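Local atomic coordinates of (R)-specific secondary-alkylsulfatase (Pseudomonas sp., PDB entry 4AXH), a protein that hydrolyses (R)-secondary-alkyl sulfates in a zinc-dependent reaction with strict inversion of configuration, giving (S)-configured alcohols and sulfate. Residues 30-35 with 527-532; 463-468 with 492-497. All blocks are in the same frame, centred on the assembly; numbering follows the deposited sequence.

Contact 1: residues 30-35 with 527-532; sequences ESLDSK and ELRHGV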
loop_
_atom_site.group_PDB
_atom_site.type_symbol
_atom_site.label_atom_id
_atom_site.label_comp_id
_atom_site.label_asym_id
_atom_site.label_seq_id
_atom_site.Cartn_x
_atom_site.Cartn_y
_atom_site.Cartn_z
ATOM N N GLU A 30 17.511 26.878 25.098
ATOM C CA GLU A 30 18.755 27.173 24.351
ATOM C C GLU A 30 19.886 26.114 24.510
ATOM O O GLU A 30 20.742 26.029 23.616
ATOM C CB GLU A 30 19.317 28.588 24.649
ATOM C CG GLU A 30 18.281 29.664 24.931
ATOM C CD GLU A 30 18.766 30.800 25.814
ATOM O OE1 GLU A 30 19.174 30.534 26.969
ATOM O OE2 GLU A 30 18.694 31.967 25.363
ATOM N N SER A 31 19.910 25.341 25.645
ATOM C CA SER A 31 20.915 24.293 25.949
ATOM C C SER A 31 20.799 23.080 25.005
ATOM O O SER A 31 19.695 22.698 24.595
ATOM C CB SER A 31 20.836 23.853 27.415
ATOM O OG SER A 31 21.601 22.692 27.711
ATOM N N LEU A 32 21.945 22.470 24.689
ATOM C CA LEU A 32 22.052 21.350 23.747
ATOM C C LEU A 32 22.361 19.995 24.404
ATOM O O LEU A 32 22.464 18.985 23.708
ATOM C CB LEU A 32 23.130 21.704 22.714
ATOM C CG LEU A 32 22.653 22.053 21.314
ATOM C CD1 LEU A 32 21.926 23.400 21.267
ATOM C CD2 LEU A 32 23.830 22.097 20.377
ATOM N N ASP A 33 22.522 19.973 25.730
ATOM C CA ASP A 33 22.855 18.758 26.474
ATOM C C ASP A 33 21.619 17.865 26.676
ATOM O O ASP A 33 20.495 18.368 26.667
ATOM C CB ASP A 33 23.505 19.116 27.834
ATOM C CG ASP A 33 24.456 20.315 27.807
ATOM O OD1 ASP A 33 23.957 21.473 27.748
ATOM O OD2 ASP A 33 25.698 20.098 27.866
ATOM N N SER A 34 21.830 16.539 26.856
ATOM C CA SER A 34 20.762 15.555 27.083
ATOM C C SER A 34 20.059 15.777 28.450
ATOM O O SER A 34 20.520 15.301 29.498
ATOM C CB SER A 34 21.295 14.130 26.955
ATOM O OG SER A 34 20.272 13.165 27.157
ATOM N N LYS A 35 18.938 16.523 28.410
ATOM C CA LYS A 35 18.108 16.885 29.571
ATOM C C LYS A 35 17.591 15.638 30.311
ATOM O O LYS A 35 17.277 14.646 29.646
ATOM C CB LYS A 35 16.928 17.758 29.134
ATOM C CG LYS A 35 17.304 18.859 28.151
ATOM C CD LYS A 35 17.774 20.154 28.831
ATOM C CE LYS A 35 19.088 20.682 28.310
ATOM N NZ LYS A 35 19.024 21.006 26.860
ATOM N N GLU A 527 20.230 14.977 15.908
ATOM C CA GLU A 527 20.430 15.757 14.677
ATOM C C GLU A 527 19.903 17.190 14.755
ATOM O O GLU A 527 20.439 18.070 14.075
ATOM C CB GLU A 527 19.850 15.060 13.445
ATOM C CG GLU A 527 20.510 13.757 13.010
ATOM C CD GLU A 527 20.008 13.216 11.677
ATOM O OE1 GLU A 527 19.076 13.813 11.084
ATOM O OE2 GLU A 527 20.578 12.211 11.198
ATOM N N LEU A 528 18.853 17.431 15.574
ATOM C CA LEU A 528 18.276 18.771 15.748
ATOM C C LEU A 528 19.285 19.629 16.468
ATOM O O LEU A 528 19.468 20.791 16.127
ATOM C CB LEU A 528 16.987 18.708 16.567
ATOM C CG LEU A 528 15.721 18.466 15.783
ATOM C CD1 LEU A 528 14.601 18.007 16.708
ATOM C CD2 LEU A 528 15.324 19.708 14.936
ATOM N N ARG A 529 19.967 19.030 17.445
ATOM C CA ARG A 529 20.991 19.660 18.242
ATOM C C ARG A 529 22.290 19.841 17.449
ATOM O O ARG A 529 22.881 20.919 17.488
ATOM C CB ARG A 529 21.248 18.832 19.506
ATOM C CG ARG A 529 20.176 19.030 20.563
ATOM C CD ARG A 529 20.166 17.904 21.566
ATOM N NE ARG A 529 19.103 18.093 22.554
ATOM C CZ ARG A 529 18.821 17.237 23.530
ATOM N NH1 ARG A 529 19.521 16.114 23.661
ATOM N NH2 ARG A 529 17.837 17.494 24.381
ATOM N N HIS A 530 22.726 18.799 16.727
ATOM C CA HIS A 530 23.993 18.804 16.005
ATOM C C HIS A 530 23.822 18.697 14.490
ATOM O O HIS A 530 23.874 19.718 13.802
ATOM C CB HIS A 530 24.953 17.756 16.606
ATOM C CG HIS A 530 24.959 17.767 18.112
ATOM N ND1 HIS A 530 25.657 18.731 18.827
ATOM C CD2 HIS A 530 24.287 16.984 18.989
ATOM C CE1 HIS A 530 25.419 18.479 20.107
ATOM N NE2 HIS A 530 24.598 17.441 20.256
ATOM N N GLY A 531 23.562 17.498 13.989
ATOM C CA GLY A 531 23.375 17.265 12.561
ATOM C C GLY A 531 23.827 15.886 12.137
ATOM O O GLY A 531 24.092 15.029 12.985
ATOM N N VAL A 532 23.924 15.675 10.824
ATOM C CA VAL A 532 24.298 14.388 10.234
ATOM C C VAL A 532 25.837 14.141 10.154
ATOM O O VAL A 532 26.543 14.980 9.594
ATOM C CB VAL A 532 23.485 14.094 8.930
ATOM C CG1 VAL A 532 23.645 15.183 7.871
ATOM C CG2 VAL A 532 23.802 12.728 8.348
HETATM O O HOH W 1 18.893 20.512 23.691
#
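Leu32 and Arg529 pass each other in opposite directions, and their overlap is the tight part of this contact. The branch point CG of Leu32 lies 4.0 Å from Arg529 CB, while its CD2 methyl reaches past to the backbone at 3.3 Å from Arg529 O. A leucine suits this place because it packs against the aliphatic half of an arginine whose chain runs extended from CG to NE (chi2 161°, chi3 -178°). That straight stem carries NE out alongside the loop, and Asp33 O lies over one face of the guanidinium, toward the rim, 3.6 Å from NH2. Buried arginine needs partners, and Glu506 takes NH1 while Asp503 takes NH2, both in salt bridges from helix 495-511. A water accepts a weak bond from Arg529 NE at 2.7 Å; it also lies close to Ser31 O, but that link is doubtful. Lys35 NZ, 4.5 Å from Arg529 NH2, also bridges to Asp503, so the shared carboxylate probably eases the repulsion of like charges.

The solvent side is looser. His530 lies exposed, and its CE1 comes no nearer than 4.0 Å to Leu32 CD2. Asp33 turns its CB away from the helix, and its OD1 accepts from Ser31 OG at 2.7 Å, within the loop, through its anti lone pair. The whole is an irregular N-terminal segment laid across the end of helix 515-529, which is followed by a turn through Gly531 with positive phi, at the edge of the helical dimerisation domain of type III sulfatases.

Contact 2: residues 463-468 with 492-497; sequences AVLKQM and PANKDA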
loop_
_atom_site.group_PDB
_atom_site.type_symbol
_atom_site.label_atom_id
_atom_site.label_comp_id
_atom_site.label_asym_id
_atom_site.label_seq_id
_atom_site.Cartn_x
_atom_site.Cartn_y
_atom_site.Cartn_z
ATOM N N ALA A 463 6.714 34.282 19.177
ATOM C CA ALA A 463 5.398 33.878 19.690
ATOM C C ALA A 463 5.262 32.361 19.713
ATOM O O ALA A 463 4.845 31.804 20.731
ATOM C CB ALA A 463 4.288 34.499 18.860
ATOM N N VAL A 464 5.688 31.690 18.619
ATOM C CA VAL A 464 5.662 30.234 18.525
ATOM C C VAL A 464 6.606 29.610 19.573
ATOM O O VAL A 464 6.244 28.607 20.177
ATOM C CB VAL A 464 5.822 29.675 17.076
ATOM C CG1 VAL A 464 4.857 30.345 16.110
ATOM C CG2 VAL A 464 7.241 29.809 16.560
ATOM N N LEU A 465 7.758 30.271 19.850
ATOM C CA LEU A 465 8.763 29.861 20.844
ATOM C C LEU A 465 8.233 29.943 22.295
ATOM O O LEU A 465 8.581 29.097 23.121
ATOM C CB LEU A 465 10.054 30.698 20.702
ATOM C CG LEU A 465 11.170 30.146 19.790
ATOM C CD1 LEU A 465 11.985 31.260 19.190
ATOM C CD2 LEU A 465 12.115 29.235 20.549
ATOM N N LYS A 466 7.409 30.965 22.602
ATOM C CA LYS A 466 6.799 31.171 23.924
ATOM C C LYS A 466 5.746 30.082 24.155
ATOM O O LYS A 466 5.668 29.527 25.249
ATOM C CB LYS A 466 6.140 32.570 23.994
ATOM C CG LYS A 466 6.127 33.208 25.388
ATOM C CD LYS A 466 4.879 32.873 26.205
ATOM C CE LYS A 466 5.043 33.286 27.645
ATOM N NZ LYS A 466 4.065 32.602 28.531
ATOM N N GLN A 467 4.952 29.790 23.102
ATOM C CA GLN A 467 3.921 28.755 23.059
ATOM C C GLN A 467 4.535 27.365 23.195
ATOM O O GLN A 467 3.968 26.509 23.872
ATOM C CB GLN A 467 3.155 28.830 21.746
ATOM C CG GLN A 467 2.198 29.994 21.670
ATOM C CD GLN A 467 1.195 29.751 20.592
ATOM O OE1 GLN A 467 0.560 28.692 20.541
ATOM N NE2 GLN A 467 1.038 30.723 19.706
ATOM N N MET A 468 5.678 27.149 22.540
ATOM C CA MET A 468 6.447 25.917 22.576
ATOM C C MET A 468 6.921 25.685 24.018
ATOM O O MET A 468 6.808 24.560 24.524
ATOM C CB MET A 468 7.675 26.063 21.670
ATOM C CG MET A 468 7.860 24.962 20.660
ATOM S SD MET A 468 9.490 25.037 19.837
ATOM C CE MET A 468 9.222 26.427 18.714
ATOM N N PRO A 492 15.749 26.903 9.831
ATOM C CA PRO A 492 16.549 25.941 10.620
ATOM C C PRO A 492 17.701 26.594 11.383
ATOM O O PRO A 492 18.430 25.912 12.112
ATOM C CB PRO A 492 17.030 24.922 9.581
ATOM C CG PRO A 492 16.329 25.280 8.296
ATOM C CD PRO A 492 15.989 26.729 8.390
ATOM N N ALA A 493 17.843 27.927 11.225
ATOM C CA ALA A 493 18.852 28.754 11.886
ATOM C C ALA A 493 18.497 29.041 13.356
ATOM O O ALA A 493 19.414 29.253 14.168
ATOM C CB ALA A 493 19.021 30.060 11.133
ATOM N N ASN A 494 17.171 29.049 13.700
ATOM C CA ASN A 494 16.688 29.324 15.055
ATOM C C ASN A 494 17.135 28.225 16.008
ATOM O O ASN A 494 16.430 27.233 16.187
ATOM C CB ASN A 494 15.179 29.507 15.056
ATOM C CG ASN A 494 14.649 30.248 16.251
ATOM O OD1 ASN A 494 15.176 30.152 17.372
ATOM N ND2 ASN A 494 13.571 30.997 16.035
ATOM N N LYS A 495 18.344 28.392 16.589
ATOM C CA LYS A 495 18.994 27.425 17.479
ATOM C C LYS A 495 18.227 27.147 18.772
ATOM O O LYS A 495 18.376 26.071 19.361
ATOM C CB LYS A 495 20.468 27.791 17.719
ATOM C CG LYS A 495 21.307 27.585 16.454
ATOM C CD LYS A 495 22.791 27.832 16.601
ATOM C CE LYS A 495 23.581 26.980 15.630
ATOM N NZ LYS A 495 23.852 25.614 16.174
ATOM N N ASP A 496 17.375 28.108 19.180
ATOM C CA ASP A 496 16.493 28.013 20.347
ATOM C C ASP A 496 15.325 27.060 20.011
ATOM O O ASP A 496 15.025 26.187 20.820
ATOM C CB ASP A 496 15.969 29.410 20.770
ATOM C CG ASP A 496 17.037 30.488 20.898
ATOM O OD1 ASP A 496 17.951 30.324 21.742
ATOM O OD2 ASP A 496 16.946 31.506 20.168
ATOM N N ALA A 497 14.708 27.201 18.808
ATOM C CA ALA A 497 13.625 26.348 18.294
ATOM C C ALA A 497 14.071 24.886 18.163
ATOM O O ALA A 497 13.308 23.973 18.490
ATOM C CB ALA A 497 13.181 26.841 16.938
#
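Leu465 and Met468 project from helix 461-474 onto the N-cap and first turn of helix 495-511, a helix packing against a capped helix N terminus within the alpha-helical dimerisation domain, whose sequence family is related to TPR proteins. Earlier in the segment, Val464 packs on Leu487 of the intervening helix 477-490.

Leu465 comes next and carries most of the contact. Its two methyls part company: CD1 meets the Asn494 amide tip to tip, 3.5 Å from ND2, whereas CD2 lies 3.7 Å from Ala497 N and 3.9 Å from Asp496 CB. With Asp496 the leucine crosses at about a right angle and touches its CB and backbone, not the carboxylate. Asparagine fits the N-cap position because its short amide can turn back to a backbone N-H of the first turn. Here CG stands anti to the backbone N (chi1 -160°), and OD1 accepts a weak capping bond from Ala497 N at 3.3 Å, fairly straight at 158°. The leucine methyls thus lie beside both ends of that bond. Asp496, negatively charged in the first turn, is also well suited to a helix start, where its charge would be expected to interact favourably with the helix dipole.

Gln467 NE2 donates to Ala457 O of the second subunit. One residue later Met468 returns to the interface, and Leu500, farther along helix 495-511, packs against both it and Leu465. The small Ala497 lets the Met468 thioether lie against the helix: SD stands 4.2 Å from Ala497 O, and a bend at the last torsion (chi3 -75°) places CE 4.4 Å from Ala497 CB.

From the N terminus, residues 30-35 pair with 527-532, so contact 1 closes a very long loop that holds the metallo-beta-lactamase sheets and most of the helical domain. Contact 2 is nested inside it and closes a short one, spanning little more than helix 477-490, between helix 461-474 and the start of helix 495-511. The two centres are 14 Å apart, and they touch where Glu30 packs on Asp496. Helix 495-511 is the common element: its beginning takes part in contact 2, its middle supplies the acidic partners of contact 1, and helix 515-529 follows it directly.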